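Local coordinates for putative thioesterase II (Thermobifida fusca, PDB 3BBJ), which probably hydrolyses acyl thioesters such as acyl-CoA, with two hotdog domains of the acyl-CoA thioesterase family joined in one chain, at residues L233-T238 with E249-D255; V153-S159 with E173-Y177; P28-G33 with L142-F147. All coordinates share one frame; numbering follows the deposited sequence.

Contact 1: residues L233-T238 with E249-D255; sequences LAFRST and ENVDLWD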
ATOM      1  N   LEU A 233       7.899  13.461 -14.838  1.00 50.30           N
ATOM      2  CA  LEU A 233       8.370  12.612 -13.745  1.00 48.07           C
ATOM      3  C   LEU A 233       9.105  11.409 -14.306  1.00 47.32           C
ATOM      4  O   LEU A 233       8.671  10.825 -15.300  1.00 48.87           O
ATOM      5  CB  LEU A 233       7.187  12.176 -12.883  1.00 45.21           C
ATOM      6  CG  LEU A 233       6.487  13.381 -12.241  1.00 49.66           C
ATOM      7  CD1 LEU A 233       5.109  13.050 -11.680  1.00 52.51           C
ATOM      8  CD2 LEU A 233       7.386  13.976 -11.177  1.00 46.33           C
ATOM      9  N   ALA A 234      10.241  11.077 -13.695  1.00 47.47           N
ATOM     10  CA  ALA A 234      10.944   9.829 -13.975  1.00 46.88           C
ATOM     11  C   ALA A 234      10.196   8.715 -13.228  1.00 46.41           C
ATOM     12  O   ALA A 234       9.811   8.912 -12.066  1.00 45.65           O
ATOM     13  CB  ALA A 234      12.391   9.907 -13.481  1.00 45.55           C
ATOM     14  N   PHE A 235      10.008   7.559 -13.878  1.00 45.82           N
ATOM     15  CA  PHE A 235       9.278   6.449 -13.285  1.00 45.38           C
ATOM     16  C   PHE A 235      10.048   5.154 -13.377  1.00 46.93           C
ATOM     17  O   PHE A 235      10.928   5.000 -14.207  1.00 45.31           O
ATOM     18  CB  PHE A 235       7.909   6.254 -13.955  1.00 46.26           C
ATOM     19  CG  PHE A 235       7.978   5.697 -15.387  1.00 47.82           C
ATOM     20  CD1 PHE A 235       8.061   4.324 -15.622  1.00 48.23           C
ATOM     21  CD2 PHE A 235       7.922   6.542 -16.483  1.00 49.91           C
ATOM     22  CE1 PHE A 235       8.134   3.823 -16.924  1.00 47.10           C
ATOM     23  CE2 PHE A 235       7.979   6.041 -17.781  1.00 49.29           C
ATOM     24  CZ  PHE A 235       8.093   4.685 -17.996  1.00 44.39           C
ATOM     25  N   ARG A 236       9.702   4.224 -12.489  1.00 49.27           N
ATOM     26  CA  ARG A 236      10.194   2.861 -12.554  1.00 51.31           C
ATOM     27  C   ARG A 236       9.072   1.989 -12.061  1.00 48.25           C
ATOM     28  O   ARG A 236       8.475   2.276 -11.000  1.00 47.38           O
ATOM     29  CB  ARG A 236      11.428   2.641 -11.686  1.00 51.29           C
ATOM     30  CG  ARG A 236      11.875   1.172 -11.680  1.00 55.40           C
ATOM     31  CD  ARG A 236      12.836   0.792 -10.555  1.00 58.18           C
ATOM     32  NE  ARG A 236      12.500   1.461  -9.294  1.00 73.15           N
ATOM     33  CZ  ARG A 236      12.968   1.125  -8.099  1.00 77.36           C
ATOM     34  NH1 ARG A 236      13.779   0.075  -7.958  1.00 85.40           N
ATOM     35  NH2 ARG A 236      12.596   1.834  -7.035  1.00 70.36           N
ATOM     36  N   SER A 237       8.796   0.933 -12.829  1.00 46.27           N
ATOM     37  CA  SER A 237       7.720  -0.020 -12.519  1.00 45.76           C
ATOM     38  C   SER A 237       8.269  -1.429 -12.417  1.00 44.87           C
ATOM     39  O   SER A 237       8.979  -1.863 -13.289  1.00 47.10           O
ATOM     40  CB  SER A 237       6.642   0.012 -13.584  1.00 45.06           C
ATOM     41  OG  SER A 237       5.612  -0.874 -13.200  1.00 49.92           O
ATOM     42  N   THR A 238       7.935  -2.139 -11.347  1.00 45.27           N
ATOM     43  CA  THR A 238       8.440  -3.474 -11.127  1.00 44.70           C
ATOM     44  C   THR A 238       7.354  -4.370 -10.559  1.00 44.77           C
ATOM     45  O   THR A 238       6.283  -3.907 -10.188  1.00 44.06           O
ATOM     46  CB  THR A 238       9.669  -3.464 -10.188  1.00 45.26           C
ATOM     47  OG1 THR A 238       9.274  -3.119  -8.865  1.00 47.79           O
ATOM     48  CG2 THR A 238      10.689  -2.471 -10.671  1.00 46.24           C
ATOM     49  N   GLU A 249       2.151  -4.439  -8.826  1.00 44.12           N
ATOM     50  CA  GLU A 249       2.797  -3.422  -9.675  1.00 43.94           C
ATOM     51  C   GLU A 249       3.288  -2.301  -8.775  1.00 44.28           C
ATOM     52  O   GLU A 249       2.512  -1.590  -8.158  1.00 46.06           O
ATOM     53  CB  GLU A 249       1.822  -2.895 -10.725  1.00 43.24           C
ATOM     54  CG  GLU A 249       2.356  -1.822 -11.664  1.00 44.98           C
ATOM     55  CD  GLU A 249       1.327  -1.415 -12.744  1.00 48.28           C
ATOM     56  OE1 GLU A 249       0.812  -2.315 -13.467  1.00 48.94           O
ATOM     57  OE2 GLU A 249       1.045  -0.196 -12.882  1.00 48.87           O
ATOM     58  N   ASN A 250       4.588  -2.131  -8.725  1.00 44.76           N
ATOM     59  CA  ASN A 250       5.213  -1.169  -7.836  1.00 45.26           C
ATOM     60  C   ASN A 250       5.755  -0.018  -8.663  1.00 45.47           C
ATOM     61  O   ASN A 250       6.670  -0.226  -9.443  1.00 43.99           O
ATOM     62  CB  ASN A 250       6.341  -1.870  -7.103  1.00 45.06           C
ATOM     63  CG  ASN A 250       5.907  -3.210  -6.568  1.00 49.29           C
ATOM     64  OD1 ASN A 250       4.937  -3.279  -5.841  1.00 56.92           O
ATOM     65  ND2 ASN A 250       6.593  -4.290  -6.961  1.00 52.24           N
ATOM     66  N   VAL A 251       5.201   1.187  -8.483  1.00 45.28           N
ATOM     67  CA  VAL A 251       5.621   2.346  -9.264  1.00 45.99           C
ATOM     68  C   VAL A 251       6.209   3.443  -8.362  1.00 46.09           C
ATOM     69  O   VAL A 251       5.583   3.895  -7.418  1.00 47.03           O
ATOM     70  CB  VAL A 251       4.421   2.912 -10.106  1.00 46.31           C
ATOM     71  CG1 VAL A 251       4.794   4.226 -10.799  1.00 46.98           C
ATOM     72  CG2 VAL A 251       3.917   1.878 -11.115  1.00 42.87           C
ATOM     73  N   ASP A 252       7.434   3.849  -8.648  1.00 47.30           N
ATOM     74  CA  ASP A 252       8.055   4.960  -7.938  1.00 46.90           C
ATOM     75  C   ASP A 252       8.229   6.098  -8.937  1.00 45.71           C
ATOM     76  O   ASP A 252       8.480   5.860 -10.127  1.00 44.25           O
ATOM     77  CB  ASP A 252       9.384   4.539  -7.313  1.00 48.56           C
ATOM     78  CG  ASP A 252       9.212   3.420  -6.289  1.00 50.00           C
ATOM     79  OD1 ASP A 252       8.375   3.571  -5.384  1.00 54.16           O
ATOM     80  OD2 ASP A 252       9.888   2.375  -6.400  1.00 59.54           O
ATOM     81  N   LEU A 253       8.037   7.325  -8.456  1.00 45.77           N
ATOM     82  CA  LEU A 253       8.200   8.507  -9.276  1.00 46.21           C
ATOM     83  C   LEU A 253       9.193   9.474  -8.632  1.00 47.59           C
ATOM     84  O   LEU A 253       9.142   9.722  -7.418  1.00 48.19           O
ATOM     85  CB  LEU A 253       6.854   9.215  -9.462  1.00 47.23           C
ATOM     86  CG  LEU A 253       5.675   8.453 -10.070  1.00 44.77           C
ATOM     87  CD1 LEU A 253       4.373   9.318 -10.077  1.00 34.45           C
ATOM     88  CD2 LEU A 253       6.017   7.991 -11.467  1.00 37.53           C
ATOM     89  N   TRP A 254      10.095  10.002  -9.458  1.00 48.81           N
ATOM     90  CA  TRP A 254      11.068  11.022  -9.051  1.00 48.51           C
ATOM     91  C   TRP A 254      10.852  12.264  -9.896  1.00 50.29           C
ATOM     92  O   TRP A 254      10.324  12.193 -11.020  1.00 51.61           O
ATOM     93  CB  TRP A 254      12.501  10.554  -9.287  1.00 48.95           C
ATOM     94  CG  TRP A 254      12.944   9.390  -8.472  1.00 47.11           C
ATOM     95  CD1 TRP A 254      13.747   9.418  -7.369  1.00 46.07           C
ATOM     96  CD2 TRP A 254      12.631   8.018  -8.709  1.00 43.64           C
ATOM     97  NE1 TRP A 254      13.951   8.138  -6.896  1.00 44.16           N
ATOM     98  CE2 TRP A 254      13.275   7.261  -7.704  1.00 47.61           C
ATOM     99  CE3 TRP A 254      11.872   7.354  -9.669  1.00 47.50           C
ATOM    100  CZ2 TRP A 254      13.167   5.869  -7.633  1.00 50.22           C
ATOM    101  CZ3 TRP A 254      11.775   5.972  -9.607  1.00 49.60           C
ATOM    102  CH2 TRP A 254      12.413   5.244  -8.592  1.00 49.63           C
ATOM    103  N   ASP A 255      11.283  13.405  -9.372  1.00 51.92           N
ATOM    104  CA  ASP A 255      11.157  14.661 -10.104  1.00 52.76           C
ATOM    105  C   ASP A 255      12.416  14.962 -10.923  1.00 53.87           C
ATOM    106  O   ASP A 255      13.391  14.198 -10.894  1.00 52.31           O
ATOM    107  CB  ASP A 255      10.827  15.824  -9.142  1.00 52.83           C
ATOM    108  CG  ASP A 255      12.022  16.264  -8.271  1.00 53.39           C
ATOM    109  OD1 ASP A 255      13.101  15.625  -8.261  1.00 47.85           O
ATOM    110  OD2 ASP A 255      11.845  17.285  -7.576  1.00 53.21           O
TER
HETATM  111  O   HOH W   1       9.372   0.310  -8.883  1.00 52.06           O
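Arg236 and Asp252 are joined by a salt bridge across the antiparallel β-hairpin of strands 233-243 and 246-254, part of the C-terminal hotdog domain. Arg236 NH2 lies 2.8 Å from Asp252 OD2, but the N-H is badly aimed (118° at the hydrogen) and the guanidinium and carboxylate planes are turned 43° apart, so the hydrogen bond is weak and charge attraction probably dominates. A bend in the arginine chain (chi3 38°) brings NH2 toward the carboxylate. Paired backbone bonds tie Ala234 to Trp254, Arg236 to Asp252 and Thr238 to Asn250; Trp254 N to Ala234 O, at 2.8 Å, is the shortest of them. At the far end a water donates to Asn250 O and touches Thr238 OG1 weakly, while Asn250 ND2 gives OG1 a long, weak bond of 3.5 Å; this amide nitrogen also bonds Asp248 OD2.

The Trp254 indole shares the face of Arg236 and turns its edge to strand 233-238, with Ala234 O and Arg236 N in its plane. Its CE3 comes 3.5 Å from Ala234 O, and CZ3 reaches 3.9 Å from Arg236 CB. On the other face Leu253 CD2 packs against Phe235 CB at 3.6 Å, and the side chains of Leu233 and Leu253 both meet helix 191-198. Further along that face, Ser237 OG rests 3.8 Å from Val251 CG2.

Contact 2: residues V153-S159 with E173-Y177; sequences VDFSPDS and ELCGY
Tyr177 and Asp154 share one face of the strand pair, yet their flat groups scarcely meet: the side chains cross at about a right angle, carboxylate and ring planes are 60° apart, and Asp154 OD2 approaches Tyr177 CB rather than the ring, at 4.1 Å. The carboxylate is taken up by Arg134 and Gln129, and the phenol hydroxyl bonds the carbonyl of Pro127. The Phe155 side chain leaves the backbone away from strand 173-180 and touches Phe235 and Leu163. Backbone bonds run both ways between Asp154 and Tyr177. In the next, non-hydrogen-bonded pair, Gly176 lies opposite Phe155; a side chain on this glycine would run into Asp154 O.

Near one end of the strand order in the C-terminal hotdog, strand 151-155 runs on into helix 157-163, with Ser156 as the N-cap. Ser156 N still reaches back to Cys175 O (3.0 Å, a straight bond at 170°), while its OG, held between the backbone N and carbonyl carbon (chi1 60°), accepts from Ser159 N at 3.2 Å and from Ser159 OG at 2.7 Å. With an alanine here, the first turn of the helix would probably lose its side-chain cap and the Ser159 hydroxyl its acceptor, leaving that hydroxyl less firmly fixed. The same hydroxyl accepts from Cys175 N at 3.0 Å. Beside it, Ser159 CB packs on Leu174 CD2 at 3.7 Å.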
ATOM      1  N   VAL A 153       4.473   9.225 -22.626  1.00 49.86           N
ATOM      2  CA  VAL A 153       5.273   8.287 -21.866  1.00 49.48           C
ATOM      3  C   VAL A 153       6.502   7.923 -22.687  1.00 50.61           C
ATOM      4  O   VAL A 153       6.388   7.347 -23.756  1.00 50.85           O
ATOM      5  CB  VAL A 153       4.464   7.027 -21.571  1.00 51.03           C
ATOM      6  CG1 VAL A 153       5.281   6.044 -20.754  1.00 47.10           C
ATOM      7  CG2 VAL A 153       3.165   7.399 -20.854  1.00 51.57           C
ATOM      8  N   ASP A 154       7.671   8.286 -22.181  1.00 52.10           N
ATOM      9  CA  ASP A 154       8.939   8.004 -22.832  1.00 52.99           C
ATOM     10  C   ASP A 154       9.550   6.843 -22.105  1.00 54.27           C
ATOM     11  O   ASP A 154       9.664   6.886 -20.878  1.00 55.72           O
ATOM     12  CB  ASP A 154       9.872   9.199 -22.680  1.00 54.09           C
ATOM     13  CG  ASP A 154       9.323  10.458 -23.331  1.00 56.48           C
ATOM     14  OD1 ASP A 154       9.252  10.494 -24.582  1.00 59.61           O
ATOM     15  OD2 ASP A 154       8.982  11.405 -22.587  1.00 60.54           O
ATOM     16  N   PHE A 155       9.944   5.816 -22.842  1.00 53.58           N
ATOM     17  CA  PHE A 155      10.533   4.621 -22.257  1.00 55.17           C
ATOM     18  C   PHE A 155      12.032   4.576 -22.513  1.00 55.37           C
ATOM     19  O   PHE A 155      12.487   4.992 -23.567  1.00 54.75           O
ATOM     20  CB  PHE A 155       9.914   3.383 -22.895  1.00 54.51           C
ATOM     21  CG  PHE A 155       8.422   3.327 -22.796  1.00 54.99           C
ATOM     22  CD1 PHE A 155       7.808   2.861 -21.641  1.00 58.67           C
ATOM     23  CD2 PHE A 155       7.626   3.701 -23.869  1.00 54.73           C
ATOM     24  CE1 PHE A 155       6.423   2.779 -21.547  1.00 56.58           C
ATOM     25  CE2 PHE A 155       6.241   3.628 -23.786  1.00 56.33           C
ATOM     26  CZ  PHE A 155       5.637   3.160 -22.624  1.00 55.92           C
ATOM     27  N   SER A 156      12.799   4.057 -21.559  1.00 55.08           N
ATOM     28  CA  SER A 156      14.196   3.786 -21.819  1.00 55.54           C
ATOM     29  C   SER A 156      14.237   2.810 -23.006  1.00 56.53           C
ATOM     30  O   SER A 156      13.242   2.139 -23.279  1.00 56.36           O
ATOM     31  CB  SER A 156      14.865   3.141 -20.612  1.00 54.21           C
ATOM     32  OG  SER A 156      14.235   1.914 -20.294  1.00 54.54           O
ATOM     33  N   PRO A 157      15.374   2.741 -23.725  1.00 57.50           N
ATOM     34  CA  PRO A 157      15.513   1.760 -24.800  1.00 57.88           C
ATOM     35  C   PRO A 157      15.217   0.315 -24.374  1.00 57.48           C
ATOM     36  O   PRO A 157      14.531  -0.420 -25.083  1.00 56.20           O
ATOM     37  CB  PRO A 157      16.984   1.912 -25.214  1.00 57.66           C
ATOM     38  CG  PRO A 157      17.312   3.303 -24.897  1.00 57.45           C
ATOM     39  CD  PRO A 157      16.578   3.592 -23.619  1.00 57.45           C
ATOM     40  N   ASP A 158      15.719  -0.091 -23.218  1.00 57.70           N
ATOM     41  CA  ASP A 158      15.447  -1.439 -22.742  1.00 58.83           C
ATOM     42  C   ASP A 158      13.965  -1.656 -22.452  1.00 58.05           C
ATOM     43  O   ASP A 158      13.441  -2.756 -22.659  1.00 57.88           O
ATOM     44  CB  ASP A 158      16.265  -1.745 -21.487  1.00 60.67           C
ATOM     45  CG  ASP A 158      17.723  -1.990 -21.788  1.00 63.68           C
ATOM     46  OD1 ASP A 158      18.053  -2.179 -22.977  1.00 63.07           O
ATOM     47  OD2 ASP A 158      18.530  -2.002 -20.833  1.00 67.96           O
ATOM     48  N   SER A 159      13.294  -0.623 -21.950  1.00 57.53           N
ATOM     49  CA  SER A 159      11.863  -0.737 -21.658  1.00 57.05           C
ATOM     50  C   SER A 159      11.050  -0.848 -22.946  1.00 56.47           C
ATOM     51  O   SER A 159      10.113  -1.655 -23.043  1.00 53.83           O
ATOM     52  CB  SER A 159      11.396   0.448 -20.825  1.00 56.24           C
ATOM     53  OG  SER A 159      12.100   0.461 -19.605  1.00 57.99           O
ATOM     54  N   GLU A 173      10.673  -4.949 -15.564  1.00 63.04           N
ATOM     55  CA  GLU A 173      11.027  -3.612 -15.145  1.00 61.50           C
ATOM     56  C   GLU A 173      10.803  -2.602 -16.272  1.00 57.69           C
ATOM     57  O   GLU A 173      11.241  -2.810 -17.398  1.00 57.52           O
ATOM     58  CB  GLU A 173      12.491  -3.597 -14.701  1.00 62.35           C
ATOM     59  CG  GLU A 173      13.020  -2.211 -14.277  1.00 72.08           C
ATOM     60  CD  GLU A 173      14.420  -2.251 -13.650  1.00 72.22           C
ATOM     61  OE1 GLU A 173      14.628  -3.049 -12.699  1.00 82.01           O
ATOM     62  OE2 GLU A 173      15.294  -1.455 -14.090  1.00 82.41           O
ATOM     63  N   LEU A 174      10.106  -1.513 -15.981  1.00 53.87           N
ATOM     64  CA  LEU A 174       9.963  -0.443 -16.959  1.00 52.95           C
ATOM     65  C   LEU A 174      10.443   0.840 -16.324  1.00 52.12           C
ATOM     66  O   LEU A 174      10.319   1.021 -15.122  1.00 52.58           O
ATOM     67  CB  LEU A 174       8.512  -0.290 -17.441  1.00 51.11           C
ATOM     68  CG  LEU A 174       7.926  -1.476 -18.208  1.00 49.57           C
ATOM     69  CD1 LEU A 174       6.396  -1.411 -18.258  1.00 48.55           C
ATOM     70  CD2 LEU A 174       8.511  -1.547 -19.610  1.00 47.96           C
ATOM     71  N   CYS A 175      11.029   1.713 -17.128  1.00 52.05           N
ATOM     72  CA  CYS A 175      11.399   3.032 -16.647  1.00 52.89           C
ATOM     73  C   CYS A 175      11.452   4.049 -17.772  1.00 51.63           C
ATOM     74  O   CYS A 175      11.419   3.723 -18.968  1.00 50.92           O
ATOM     75  CB  CYS A 175      12.720   3.000 -15.890  1.00 54.77           C
ATOM     76  SG  CYS A 175      14.107   2.571 -16.902  1.00 61.01           S
ATOM     77  N   GLY A 176      11.515   5.304 -17.380  1.00 50.01           N
ATOM     78  CA  GLY A 176      11.480   6.367 -18.336  1.00 48.25           C
ATOM     79  C   GLY A 176      10.856   7.581 -17.700  1.00 47.52           C
ATOM     80  O   GLY A 176      11.008   7.805 -16.505  1.00 47.87           O
ATOM     81  N   TYR A 177      10.165   8.367 -18.520  1.00 47.04           N
ATOM     82  CA  TYR A 177       9.553   9.611 -18.088  1.00 46.49           C
ATOM     83  C   TYR A 177       8.076   9.640 -18.463  1.00 45.31           C
ATOM     84  O   TYR A 177       7.673   9.097 -19.492  1.00 45.50           O
ATOM     85  CB  TYR A 177      10.317  10.790 -18.707  1.00 47.92           C
ATOM     86  CG  TYR A 177      11.782  10.752 -18.346  1.00 46.24           C
ATOM     87  CD1 TYR A 177      12.644   9.877 -18.999  1.00 48.29           C
ATOM     88  CD2 TYR A 177      12.295  11.547 -17.322  1.00 46.60           C
ATOM     89  CE1 TYR A 177      13.973   9.793 -18.667  1.00 48.00           C
ATOM     90  CE2 TYR A 177      13.640  11.475 -16.969  1.00 48.29           C
ATOM     91  CZ  TYR A 177      14.475  10.598 -17.651  1.00 54.76           C
ATOM     92  OH  TYR A 177      15.807  10.510 -17.328  1.00 51.56           O
TER

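Contact 3: residues P28-G33 with L142-F147; sequences PGYLIG and LPDDGF
A loop-to-loop contact between the two hotdog halves of the chain brings Leu31, Gly29 and Pro28 against Phe147, Gly146 and Pro143. Segment 28-33 belongs to the connection between strand 21-26 and helix 38-51, the long central helix of the N-terminal hotdog, and segment 142-147 to the loop leading into strand 151-155 of the C-terminal one.

Each side is shaped by a tight turn of its own: Leu31 N bonds back to Pro28 O, and Gly146 N to Pro143 O at 3.0 Å, the latter turn carrying Asp144 and Asp145 at left-handed backbone angles. Asp144 forms a salt bridge with Arg7 and Asp145 one with Arg183. Between the segments one hydrogen bond is made, from Phe147 N to Leu31 O (2.9 Å, 149° at the hydrogen), with the donor tilted 21° from the carbonyl plane. Gly29 O also lies near Phe147 N but at a poor angle; its bond goes instead to Arg150 NH1. Gly146 has a positive phi, and a side chain there would collide with Leu142 CD1.

Most of what remains is packing, together with a CA-H...O contact from Gly29 CA to Pro143 O at 3.4 Å. The side chains of Pro28 and Pro143 cross at about a right angle, Pro28 CB coming 3.6 Å from Pro143 CG. The two methyls of Leu142 lie against the backbone of residues 31-33, CD1 near Leu31 O and CD2 3.5 Å from Gly33 O. With CG anti to its nitrogen (chi1 -176°), Phe147 runs alongside Ile32 and sends its ring to Leu197 of helix 191-198, which Tyr30 also touches; Tyr30 in addition stacks on Tyr40. The closest apolar meeting is that of Ile32 CG2 with Phe147 CB, at 3.5 Å.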
ATOM      1  N   PRO A  28     -14.570  10.981 -21.140  1.00 52.39           N
ATOM      2  CA  PRO A  28     -14.381   9.726 -21.881  1.00 51.97           C
ATOM      3  C   PRO A  28     -13.014   9.602 -22.575  1.00 51.21           C
ATOM      4  O   PRO A  28     -12.655   8.518 -23.055  1.00 49.88           O
ATOM      5  CB  PRO A  28     -15.515   9.754 -22.909  1.00 52.90           C
ATOM      6  CG  PRO A  28     -15.871  11.178 -23.052  1.00 53.25           C
ATOM      7  CD  PRO A  28     -15.642  11.808 -21.725  1.00 50.59           C
ATOM      8  N   GLY A  29     -12.290  10.717 -22.663  1.00 50.77           N
ATOM      9  CA  GLY A  29     -10.918  10.719 -23.163  1.00 50.65           C
ATOM     10  C   GLY A  29      -9.958   9.900 -22.295  1.00 49.07           C
ATOM     11  O   GLY A  29      -8.852   9.574 -22.729  1.00 47.55           O
ATOM     12  N   TYR A  30     -10.379   9.577 -21.069  1.00 48.59           N
ATOM     13  CA  TYR A  30      -9.555   8.796 -20.133  1.00 48.48           C
ATOM     14  C   TYR A  30     -10.002   7.342 -20.065  1.00 48.81           C
ATOM     15  O   TYR A  30      -9.603   6.599 -19.154  1.00 47.18           O
ATOM     16  CB  TYR A  30      -9.555   9.450 -18.747  1.00 48.84           C
ATOM     17  CG  TYR A  30      -8.823  10.787 -18.747  1.00 48.05           C
ATOM     18  CD1 TYR A  30      -9.484  11.957 -19.097  1.00 51.23           C
ATOM     19  CD2 TYR A  30      -7.463  10.866 -18.457  1.00 42.21           C
ATOM     20  CE1 TYR A  30      -8.825  13.175 -19.118  1.00 52.44           C
ATOM     21  CE2 TYR A  30      -6.790  12.089 -18.481  1.00 43.99           C
ATOM     22  CZ  TYR A  30      -7.483  13.236 -18.819  1.00 48.35           C
ATOM     23  OH  TYR A  30      -6.856  14.454 -18.858  1.00 46.28           O
ATOM     24  N   LEU A  31     -10.804   6.930 -21.055  1.00 50.07           N
ATOM     25  CA  LEU A  31     -11.274   5.556 -21.131  1.00 50.06           C
ATOM     26  C   LEU A  31     -10.130   4.722 -21.643  1.00 50.04           C
ATOM     27  O   LEU A  31      -9.359   5.169 -22.493  1.00 49.25           O
ATOM     28  CB  LEU A  31     -12.477   5.414 -22.069  1.00 49.33           C
ATOM     29  CG  LEU A  31     -13.847   5.930 -21.608  1.00 52.04           C
ATOM     30  CD1 LEU A  31     -14.804   5.927 -22.798  1.00 52.03           C
ATOM     31  CD2 LEU A  31     -14.446   5.129 -20.444  1.00 45.43           C
ATOM     32  N   ILE A  32     -10.016   3.524 -21.093  1.00 50.39           N
ATOM     33  CA  ILE A  32      -9.044   2.552 -21.547  1.00 52.36           C
ATOM     34  C   ILE A  32      -9.769   1.362 -22.219  1.00 52.35           C
ATOM     35  O   ILE A  32      -9.323   0.236 -22.150  1.00 54.22           O
ATOM     36  CB  ILE A  32      -8.177   2.048 -20.351  1.00 52.18           C
ATOM     37  CG1 ILE A  32      -9.042   1.440 -19.250  1.00 55.14           C
ATOM     38  CG2 ILE A  32      -7.363   3.150 -19.776  1.00 48.25           C
ATOM     39  CD1 ILE A  32      -8.235   0.688 -18.208  1.00 51.84           C
ATOM     40  N   GLY A  33     -10.867   1.629 -22.896  1.00 53.06           N
ATOM     41  CA  GLY A  33     -11.778   0.584 -23.333  1.00 52.51           C
ATOM     42  C   GLY A  33     -13.160   1.047 -22.929  1.00 52.85           C
ATOM     43  O   GLY A  33     -13.547   2.168 -23.271  1.00 52.46           O
ATOM     44  N   LEU A 142     -11.833   5.444 -29.440  1.00 51.19           N
ATOM     45  CA  LEU A 142     -12.013   6.024 -28.129  1.00 51.98           C
ATOM     46  C   LEU A 142     -12.009   7.541 -28.310  1.00 53.37           C
ATOM     47  O   LEU A 142     -11.247   8.063 -29.134  1.00 50.80           O
ATOM     48  CB  LEU A 142     -10.935   5.553 -27.153  1.00 50.51           C
ATOM     49  CG  LEU A 142     -11.004   4.055 -26.819  1.00 51.29           C
ATOM     50  CD1 LEU A 142      -9.782   3.623 -25.954  1.00 44.58           C
ATOM     51  CD2 LEU A 142     -12.384   3.644 -26.182  1.00 43.65           C
ATOM     52  N   PRO A 143     -12.851   8.251 -27.534  1.00 55.76           N
ATOM     53  CA  PRO A 143     -12.986   9.708 -27.648  1.00 55.94           C
ATOM     54  C   PRO A 143     -11.644  10.427 -27.541  1.00 54.77           C
ATOM     55  O   PRO A 143     -10.912  10.248 -26.569  1.00 52.52           O
ATOM     56  CB  PRO A 143     -13.911  10.064 -26.471  1.00 55.54           C
ATOM     57  CG  PRO A 143     -14.709   8.828 -26.278  1.00 58.17           C
ATOM     58  CD  PRO A 143     -13.700   7.727 -26.447  1.00 55.64           C
ATOM     59  N   ASP A 144     -11.328  11.191 -28.581  1.00 55.22           N
ATOM     60  CA  ASP A 144     -10.060  11.912 -28.695  1.00 55.47           C
ATOM     61  C   ASP A 144      -8.871  10.954 -28.500  1.00 53.79           C
ATOM     62  O   ASP A 144      -7.888  11.286 -27.856  1.00 54.21           O
ATOM     63  CB  ASP A 144     -10.075  13.121 -27.745  1.00 55.28           C
ATOM     64  CG  ASP A 144     -11.348  13.996 -27.939  1.00 58.68           C
ATOM     65  OD1 ASP A 144     -11.866  14.069 -29.076  1.00 58.48           O
ATOM     66  OD2 ASP A 144     -11.853  14.603 -26.971  1.00 46.75           O
ATOM     67  N   ASP A 145      -9.007   9.767 -29.092  1.00 54.01           N
ATOM     68  CA  ASP A 145      -8.010   8.673 -29.072  1.00 55.72           C
ATOM     69  C   ASP A 145      -7.740   8.026 -27.695  1.00 55.59           C
ATOM     70  O   ASP A 145      -6.709   7.373 -27.499  1.00 55.53           O
ATOM     71  CB  ASP A 145      -6.701   9.087 -29.779  1.00 55.92           C
ATOM     72  CG  ASP A 145      -6.923   9.458 -31.254  1.00 61.09           C
ATOM     73  OD1 ASP A 145      -7.939   9.021 -31.843  1.00 55.76           O
ATOM     74  OD2 ASP A 145      -6.092  10.197 -31.829  1.00 64.43           O
ATOM     75  N   GLY A 146      -8.712   8.149 -26.793  1.00 53.46           N
ATOM     76  CA  GLY A 146      -8.684   7.524 -25.475  1.00 52.99           C
ATOM     77  C   GLY A 146      -7.454   7.731 -24.595  1.00 51.94           C
ATOM     78  O   GLY A 146      -6.603   8.590 -24.859  1.00 48.97           O
ATOM     79  N   PHE A 147      -7.358   6.909 -23.551  1.00 50.77           N
ATOM     80  CA  PHE A 147      -6.359   7.125 -22.511  1.00 48.59           C
ATOM     81  C   PHE A 147      -4.932   7.401 -23.005  1.00 47.17           C
ATOM     82  O   PHE A 147      -4.282   8.331 -22.522  1.00 45.48           O
ATOM     83  CB  PHE A 147      -6.307   5.968 -21.494  1.00 49.70           C
ATOM     84  CG  PHE A 147      -5.358   6.238 -20.394  1.00 46.21           C
ATOM     85  CD1 PHE A 147      -5.702   7.124 -19.387  1.00 45.83           C
ATOM     86  CD2 PHE A 147      -4.076   5.727 -20.423  1.00 50.45           C
ATOM     87  CE1 PHE A 147      -4.815   7.434 -18.384  1.00 44.88           C
ATOM     88  CE2 PHE A 147      -3.168   6.052 -19.417  1.00 52.27           C
ATOM     89  CZ  PHE A 147      -3.549   6.900 -18.396  1.00 48.64           C
TER

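Overall arrangement
Contacts 1 and 2 are neighbours in the sheet of the C-terminal hotdog, their centres about 10 Å apart. Strand 233-243 lies between strands 246-254 and 173-180, and probable hydrogen bonds from Ser237 N to Leu174 O and from Phe235 N to Gly176 O, both 2.8 Å, carry the pairing from one contact to the other. Contact 3 stands apart: its centre is about 23 Å from that of contact 1 and about 22 Å from that of contact 2, with nearest atoms about 10 Å and 7 Å away. Helix 191-198 is a common neighbour, touched by Leu233 and Leu253 of contact 1 and by Tyr30 and Phe147 of contact 3.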